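Local coordinates for cation antiporter (Dietzia sp. DQ12-45-1b, PDB 7D3U), which is subunit E of the membrane-embedded Mrp sodium/proton antiporter complex and probably takes part in moving monovalent cations across the cell membrane, at residues F44-T49 / D83-V88. Numbering follows the deposited sequence.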
loop_
_atom_site.group_PDB
_atom_site.type_symbol
_atom_site.label_atom_id
_atom_site.label_comp_id
_atom_site.label_asym_id
_atom_site.label_seq_id
_atom_site.Cartn_x
_atom_site.Cartn_y
_atom_site.Cartn_z
ATOM N N PHE F 44 23.665 -13.805 54.764
ATOM C CA PHE F 44 23.180 -15.002 54.096
ATOM C C PHE F 44 23.550 -16.233 54.908
ATOM O O PHE F 44 24.576 -16.264 55.590
ATOM C CB PHE F 44 23.760 -15.109 52.687
ATOM C CG PHE F 44 23.415 -13.952 51.800
ATOM C CD1 PHE F 44 24.142 -12.778 51.857
ATOM C CD2 PHE F 44 22.364 -14.037 50.908
ATOM C CE1 PHE F 44 23.828 -11.712 51.043
ATOM C CE2 PHE F 44 22.048 -12.973 50.092
ATOM C CZ PHE F 44 22.781 -11.810 50.160
ATOM N N VAL F 45 22.706 -17.257 54.822
ATOM C CA VAL F 45 22.875 -18.458 55.632
ATOM C C VAL F 45 22.369 -19.654 54.840
ATOM O O VAL F 45 21.275 -19.617 54.271
ATOM C CB VAL F 45 22.129 -18.340 56.978
ATOM C CG1 VAL F 45 22.210 -19.640 57.757
ATOM C CG2 VAL F 45 22.695 -17.198 57.799
ATOM N N ARG F 46 23.171 -20.713 54.797
ATOM C CA ARG F 46 22.725 -21.998 54.279
ATOM C C ARG F 46 22.071 -22.764 55.420
ATOM O O ARG F 46 22.693 -22.977 56.466
ATOM C CB ARG F 46 23.890 -22.788 53.690
ATOM C CG ARG F 46 24.639 -22.046 52.606
ATOM C CD ARG F 46 25.786 -22.867 52.054
ATOM N NE ARG F 46 25.313 -24.031 51.312
ATOM C CZ ARG F 46 25.954 -24.564 50.279
ATOM N NH1 ARG F 46 25.452 -25.623 49.661
ATOM N NH2 ARG F 46 27.094 -24.035 49.860
ATOM N N PHE F 47 20.822 -23.173 55.221
ATOM C CA PHE F 47 20.025 -23.773 56.280
ATOM C C PHE F 47 19.542 -25.149 55.846
ATOM O O PHE F 47 18.819 -25.255 54.840
ATOM C CB PHE F 47 18.836 -22.870 56.620
ATOM C CG PHE F 47 17.952 -23.409 57.702
ATOM C CD1 PHE F 47 18.494 -23.939 58.857
ATOM C CD2 PHE F 47 16.578 -23.377 57.568
ATOM C CE1 PHE F 47 17.680 -24.433 59.857
ATOM C CE2 PHE F 47 15.760 -23.869 58.561
ATOM C CZ PHE F 47 16.312 -24.397 59.708
ATOM N N PRO F 48 19.923 -26.223 56.537
ATOM C CA PRO F 48 19.317 -27.531 56.257
ATOM C C PRO F 48 17.873 -27.547 56.736
ATOM O O PRO F 48 17.584 -27.223 57.889
ATOM C CB PRO F 48 20.193 -28.509 57.050
ATOM C CG PRO F 48 21.449 -27.744 57.364
ATOM C CD PRO F 48 21.021 -26.323 57.510
ATOM N N THR F 49 16.966 -27.936 55.843
ATOM C CA THR F 49 15.549 -27.681 56.059
ATOM C C THR F 49 14.831 -28.816 56.773
ATOM O O THR F 49 13.813 -28.572 57.431
ATOM C CB THR F 49 14.857 -27.406 54.721
ATOM O OG1 THR F 49 15.441 -26.247 54.117
ATOM C CG2 THR F 49 13.383 -27.132 54.942
ATOM N N ASP F 83 16.892 -34.201 52.354
ATOM C CA ASP F 83 17.646 -33.208 53.138
ATOM C C ASP F 83 17.529 -31.719 52.769
ATOM O O ASP F 83 18.157 -30.875 53.407
ATOM C CB ASP F 83 19.127 -33.600 53.187
ATOM C CG ASP F 83 19.453 -34.493 54.368
ATOM O OD1 ASP F 83 18.541 -34.776 55.172
ATOM O OD2 ASP F 83 20.624 -34.912 54.493
ATOM N N TRP F 84 16.734 -31.398 51.757
ATOM C CA TRP F 84 16.551 -30.018 51.328
ATOM C C TRP F 84 17.340 -28.970 52.101
ATOM O O TRP F 84 17.317 -28.931 53.334
ATOM C CB TRP F 84 15.116 -29.533 51.127
ATOM C CG TRP F 84 14.407 -30.179 49.989
ATOM C CD1 TRP F 84 13.729 -31.359 50.011
ATOM C CD2 TRP F 84 14.302 -29.679 48.654
ATOM N NE1 TRP F 84 13.206 -31.627 48.769
ATOM C CE2 TRP F 84 13.545 -30.608 47.918
ATOM C CE3 TRP F 84 14.775 -28.535 48.008
ATOM C CZ2 TRP F 84 13.250 -30.429 46.571
ATOM C CZ3 TRP F 84 14.482 -28.359 46.673
ATOM C CH2 TRP F 84 13.727 -29.301 45.967
ATOM N N GLU F 85 18.045 -28.120 51.363
ATOM C CA GLU F 85 18.732 -26.963 51.914
ATOM C C GLU F 85 18.155 -25.696 51.301
ATOM O O GLU F 85 17.736 -25.686 50.142
ATOM C CB GLU F 85 20.237 -27.025 51.636
ATOM C CG GLU F 85 21.060 -27.638 52.750
ATOM C CD GLU F 85 22.528 -27.280 52.641
ATOM O OE1 GLU F 85 22.877 -26.465 51.762
ATOM O OE2 GLU F 85 23.334 -27.809 53.435
ATOM N N ILE F 86 18.128 -24.625 52.087
ATOM C CA ILE F 86 17.667 -23.336 51.594
ATOM C C ILE F 86 18.742 -22.292 51.856
ATOM O O ILE F 86 19.646 -22.481 52.671
ATOM C CB ILE F 86 16.327 -22.907 52.224
ATOM C CG1 ILE F 86 16.424 -22.903 53.746
ATOM C CG2 ILE F 86 15.207 -23.819 51.762
ATOM C CD1 ILE F 86 15.098 -22.679 54.428
ATOM N N VAL F 87 18.638 -21.181 51.135
ATOM C CA VAL F 87 19.539 -20.047 51.288
ATOM C C VAL F 87 18.701 -18.881 51.784
ATOM O O VAL F 87 17.912 -18.307 51.022
ATOM C CB VAL F 87 20.253 -19.697 49.979
ATOM C CG1 VAL F 87 21.108 -18.459 50.163
ATOM C CG2 VAL F 87 21.093 -20.868 49.514
ATOM N N VAL F 88 18.867 -18.527 53.054
ATOM C CA VAL F 88 18.042 -17.522 53.709
ATOM C C VAL F 88 18.871 -16.268 53.929
ATOM O O VAL F 88 20.001 -16.338 54.425
ATOM C CB VAL F 88 17.477 -18.044 55.039
ATOM C CG1 VAL F 88 16.523 -17.035 55.635
ATOM C CG2 VAL F 88 16.778 -19.367 54.816
#
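Five backbone hydrogen bonds join F44-T49 to D83-V88 as antiparallel neighbours. V45 with V88 and F47 with I86 are the hydrogen-bonded pairs, each bonded both ways; F47 N to I86 O, 2.9 Å, is nearly straight at 168°. Beyond the last bridged pair, P48 with E85, T49 N still bonds to W84 O at 2.7 Å. P48, which has no N-H to give, suits its non-hydrogen-bonded place. V45, F47, I86 and V88 share one face, apolar residues suited to burial under helices. I86 holds CG1 in the crowded position between its backbone N and carbonyl carbon (chi1 55°); with the chain extended beyond it, this brings CD1 to the edge of the F47 ring, 3.5 Å from CD2. The T49 side chain crosses that of I86 at about a right angle, its OG1 3.4 Å from CG2. On the other face, partly exposed and oppositely charged, R46 bends at chi3 so that NE and NH1 share E85 OE1 in a salt bridge, 3.4 Å from NH1; both bonds are weak. Helices 54-66 and 96-111 pack against the apolar face, I86 and V88 touching I64. Strand 70-76 flanks 85-90 on its far side, while F44 extends the sheet, in parallel, into a strand of subunit G.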